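Local coordinates for chain length determinant protein (Shigella flexneri, PDB 4ZM5) that probably regulates the modal length of the lipopolysaccharide O-antigen chains, working as an oligomer in the inner membrane with a large periplasmic domain, at residues D107-N110 / Q111-K115; Y229-K232 / P233-P236. The protein carries 1 engineered substitution. All coordinates share one frame; numbering follows the deposited sequence.

Contact 1 (D107-N110 / Q111-K115); sequences DKVN and QELEK
The amide of L113 donates to the carbonyl of V109, with N of L113 2.9 Å from O of V109. The same i to i+4 pattern ties E112 N to K108 O at 3.0 Å, E114 N to N110 O at 3.0 Å and Q111 N to D107 O at 3.2 Å. K108 and E112 reach the same flank of the helix. E112 OE2 stops 4.1 Å from K108 NZ, too far for a salt bridge, and sits nearer K108 CE at 3.7 Å. The other carboxylate oxygen, OE1, pairs with R48 of helix 38-53. These residues form about two and a half turns of the long helix 91-159, the main helix of the elongated periplasmic domain of Wzz proteins. V109 and L113 lie side by side on the buried flank. V109 CG1 stands anti to its own N (chi1 173°), which brings it 4.1 Å from L113 CD1. L113 CG also lies against V109 O, at 3.3 Å. Helix 38-53 covers this pair: F49 and A52 touch V109, and L45 touches L113. On another flank, F219 packs on N110 and E114. K115 NZ, on a different side, forms a salt bridge with D16 of the second subunit.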
loop_
_atom_site.group_PDB
_atom_site.type_symbol
_atom_site.label_atom_id
_atom_site.label_comp_id
_atom_site.label_asym_id
_atom_site.label_seq_id
_atom_site.Cartn_x
_atom_site.Cartn_y
_atom_site.Cartn_z
ATOM N N ASP B 107 26.075 -0.190 4.311
ATOM C CA ASP B 107 26.317 -0.091 2.873
ATOM C C ASP B 107 25.567 -1.180 2.098
ATOM O O ASP B 107 24.946 -0.871 1.077
ATOM C CB ASP B 107 27.826 -0.157 2.548
ATOM C CG ASP B 107 28.649 0.992 3.097
ATOM O OD1 ASP B 107 28.076 2.095 3.306
ATOM O OD2 ASP B 107 29.869 0.793 3.322
ATOM N N LYS B 108 25.618 -2.440 2.578
ATOM C CA LYS B 108 24.941 -3.570 1.942
ATOM C C LYS B 108 23.420 -3.352 1.933
ATOM O O LYS B 108 22.777 -3.606 0.910
ATOM C CB LYS B 108 25.300 -4.893 2.654
ATOM C CG LYS B 108 24.695 -6.132 1.990
ATOM C CD LYS B 108 25.233 -7.445 2.546
ATOM C CE LYS B 108 24.580 -8.662 1.913
ATOM N NZ LYS B 108 24.754 -8.732 0.428
ATOM N N VAL B 109 22.868 -2.838 3.052
ATOM C CA VAL B 109 21.439 -2.580 3.247
ATOM C C VAL B 109 20.997 -1.436 2.347
ATOM O O VAL B 109 19.942 -1.550 1.719
ATOM C CB VAL B 109 21.094 -2.358 4.746
ATOM C CG1 VAL B 109 19.639 -1.930 4.961
ATOM C CG2 VAL B 109 21.378 -3.627 5.523
ATOM N N ASN B 110 21.830 -0.394 2.205
ATOM C CA ASN B 110 21.532 0.723 1.307
ATOM C C ASN B 110 21.397 0.224 -0.151
ATOM O O ASN B 110 20.498 0.659 -0.873
ATOM C CB ASN B 110 22.593 1.811 1.423
ATOM C CG ASN B 110 22.133 3.137 0.844
ATOM O OD1 ASN B 110 21.256 3.811 1.402
ATOM N ND2 ASN B 110 22.709 3.546 -0.290
ATOM N N GLN B 111 22.250 -0.742 -0.552
ATOM C CA GLN B 111 22.219 -1.331 -1.889
ATOM C C GLN B 111 20.973 -2.186 -2.061
ATOM O O GLN B 111 20.342 -2.088 -3.103
ATOM C CB GLN B 111 23.478 -2.150 -2.171
ATOM C CG GLN B 111 24.723 -1.307 -2.402
ATOM C CD GLN B 111 25.741 -2.047 -3.221
ATOM O OE1 GLN B 111 25.753 -1.959 -4.450
ATOM N NE2 GLN B 111 26.617 -2.790 -2.564
ATOM N N GLU B 112 20.606 -2.993 -1.034
ATOM C CA GLU B 112 19.407 -3.851 -0.994
ATOM C C GLU B 112 18.155 -3.003 -1.146
ATOM O O GLU B 112 17.228 -3.416 -1.847
ATOM C CB GLU B 112 19.332 -4.639 0.324
ATOM C CG GLU B 112 20.332 -5.774 0.450
ATOM C CD GLU B 112 20.319 -6.573 1.746
ATOM O OE1 GLU B 112 19.564 -6.215 2.678
ATOM O OE2 GLU B 112 21.085 -7.560 1.831
ATOM N N LEU B 113 18.154 -1.805 -0.516
ATOM C CA LEU B 113 17.062 -0.842 -0.531
ATOM C C LEU B 113 16.920 -0.169 -1.874
ATOM O O LEU B 113 15.806 0.144 -2.278
ATOM C CB LEU B 113 17.278 0.219 0.554
ATOM C CG LEU B 113 16.937 -0.181 1.980
ATOM C CD1 LEU B 113 17.425 0.865 2.961
ATOM C CD2 LEU B 113 15.450 -0.501 2.119
ATOM N N GLU B 114 18.046 0.083 -2.554
ATOM C CA GLU B 114 18.068 0.688 -3.885
ATOM C C GLU B 114 17.406 -0.261 -4.877
ATOM O O GLU B 114 16.560 0.173 -5.659
ATOM C CB GLU B 114 19.506 1.025 -4.298
ATOM C CG GLU B 114 19.604 1.973 -5.480
ATOM C CD GLU B 114 20.997 2.272 -6.001
ATOM O OE1 GLU B 114 21.974 1.652 -5.514
ATOM O OE2 GLU B 114 21.102 3.123 -6.917
ATOM N N LYS B 115 17.746 -1.570 -4.799
ATOM C CA LYS B 115 17.176 -2.628 -5.642
ATOM C C LYS B 115 15.701 -2.824 -5.311
ATOM O O LYS B 115 14.893 -2.958 -6.218
ATOM C CB LYS B 115 17.957 -3.946 -5.472
ATOM C CG LYS B 115 17.548 -5.061 -6.442
ATOM C CD LYS B 115 17.313 -6.367 -5.678
ATOM C CE LYS B 115 16.750 -7.477 -6.528
ATOM N NZ LYS B 115 16.070 -8.513 -5.696
#

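Contact 2 (Y229-K232 / P233-P236); sequences YVMK and PTLP
The ring of Y229 meets P233 obliquely. Its CE1 is 4.1 Å from P233 CD, and the two side chains cross at about a right angle. One face of the tyrosine carries K232 CG, 3.9 Å above the plane and displaced toward the rim. K232 CG lies beside its own backbone N (chi1 -61°), and this turn puts the start of the chain over the ring. The rest of the lysine runs on extended, away from P233-P236. Around this pair, Y227 makes an edge-to-face ring contact with Y229, I102 of helix 91-159 and I12 of strand 6-13 also pack on Y229, and L98 and S8 touch P233.

The proline ring follows K232 directly. P233 CD is 3.5 Å from K232 CB.

A second apolar contact lies further along. M231 is extended through chi2 and then bends at chi3 (72°), which carries its methyl group to T234. M231 CE is 3.8 Å from T234 CG2, and SD is 3.9 Å from the same methyl.

V230 and M231 both bond to I11 of strand 6-13 and so form a classic beta bulge, where the chain bends just after the short edge strand 228-229; beyond it T234 still bonds to T9, through its backbone and through OG1, which accepts from the T9 amide. The third subunit packs on both halves: its E58 on M231 and its N62 on T234.

No hydrogen bond joins 229-232 to 233-236. P233 has no N-H to give, and T234 N meets K232 O at a poor angle. The halves meet through apolar atoms, while several backbone polar groups and the T234 hydroxyl bond to S8, T9, I11 and Q95 instead.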
loop_
_atom_site.group_PDB
_atom_site.type_symbol
_atom_site.label_atom_id
_atom_site.label_comp_id
_atom_site.label_asym_id
_atom_site.label_seq_id
_atom_site.Cartn_x
_atom_site.Cartn_y
_atom_site.Cartn_z
ATOM N N TYR B 229 20.700 5.207 16.120
ATOM C CA TYR B 229 21.509 4.826 17.263
ATOM C C TYR B 229 20.848 5.264 18.535
ATOM O O TYR B 229 20.364 6.390 18.637
ATOM C CB TYR B 229 22.916 5.440 17.219
ATOM C CG TYR B 229 23.933 4.755 16.334
ATOM C CD1 TYR B 229 24.477 3.520 16.688
ATOM C CD2 TYR B 229 24.459 5.401 15.216
ATOM C CE1 TYR B 229 25.464 2.914 15.905
ATOM C CE2 TYR B 229 25.439 4.803 14.426
ATOM C CZ TYR B 229 25.945 3.567 14.780
ATOM O OH TYR B 229 26.926 3.015 14.007
ATOM N N VAL B 230 20.844 4.373 19.509
ATOM C CA VAL B 230 20.424 4.651 20.864
ATOM C C VAL B 230 21.735 5.008 21.578
ATOM O O VAL B 230 21.796 5.980 22.341
ATOM C CB VAL B 230 19.652 3.465 21.500
ATOM C CG1 VAL B 230 19.492 3.658 22.999
ATOM C CG2 VAL B 230 18.297 3.279 20.854
ATOM N N MET B 231 22.802 4.245 21.243
ATOM C CA MET B 231 24.158 4.379 21.747
ATOM C C MET B 231 25.151 3.966 20.655
ATOM O O MET B 231 25.084 2.837 20.160
ATOM C CB MET B 231 24.316 3.500 23.007
ATOM C CG MET B 231 25.595 3.714 23.763
ATOM S SD MET B 231 25.740 2.531 25.120
ATOM C CE MET B 231 26.053 1.047 24.203
ATOM N N LYS B 232 26.081 4.870 20.294
ATOM C CA LYS B 232 27.128 4.598 19.291
ATOM C C LYS B 232 28.192 3.633 19.881
ATOM O O LYS B 232 28.205 3.489 21.103
ATOM C CB LYS B 232 27.758 5.903 18.817
ATOM C CG LYS B 232 26.729 6.830 18.149
ATOM C CD LYS B 232 27.395 7.862 17.292
ATOM C CE LYS B 232 26.405 8.709 16.547
ATOM N NZ LYS B 232 27.079 9.556 15.524
ATOM N N PRO B 233 29.067 2.934 19.079
ATOM C CA PRO B 233 30.036 1.996 19.700
ATOM C C PRO B 233 30.865 2.639 20.814
ATOM O O PRO B 233 31.436 3.724 20.640
ATOM C CB PRO B 233 30.923 1.546 18.532
ATOM C CG PRO B 233 30.076 1.715 17.345
ATOM C CD PRO B 233 29.208 2.927 17.606
ATOM N N THR B 234 30.848 1.994 21.992
ATOM C CA THR B 234 31.566 2.475 23.168
ATOM C C THR B 234 33.054 2.218 23.076
ATOM O O THR B 234 33.493 1.311 22.371
ATOM C CB THR B 234 31.059 1.823 24.464
ATOM O OG1 THR B 234 31.254 0.409 24.420
ATOM C CG2 THR B 234 29.633 2.191 24.803
ATOM N N LEU B 235 33.819 3.013 23.828
ATOM C CA LEU B 235 35.236 2.843 24.031
ATOM C C LEU B 235 35.367 2.201 25.425
ATOM O O LEU B 235 35.123 2.903 26.420
ATOM C CB LEU B 235 35.978 4.197 23.920
ATOM C CG LEU B 235 37.503 4.155 24.028
ATOM C CD1 LEU B 235 38.123 3.541 22.795
ATOM C CD2 LEU B 235 38.050 5.534 24.223
ATOM N N PRO B 236 35.600 0.859 25.528
ATOM C CA PRO B 236 35.668 0.237 26.862
ATOM C C PRO B 236 36.818 0.825 27.699
ATOM O O PRO B 236 37.940 0.976 27.207
ATOM C CB PRO B 236 35.853 -1.258 26.565
ATOM C CG PRO B 236 36.335 -1.331 25.171
ATOM C CD PRO B 236 35.803 -0.135 24.454
#

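Contact 1 closes before contact 2 opens along the chain. Their centres are about 24 Å apart and their nearest atoms about 10 Å apart, so they do not touch. Helix 91-159 links them: contact 1 is part of it, and contact 2 packs on its earlier part through L98 and I102. The centre of contact 1 lies about 16 Å from the centre of the chain and that of contact 2 about 34 Å, on the same side of it. Each also reaches a neighbouring copy. The second subunit meets 107-115, and the third meets 229-236. The two contacts thus take part in different subunit interfaces of the assembly.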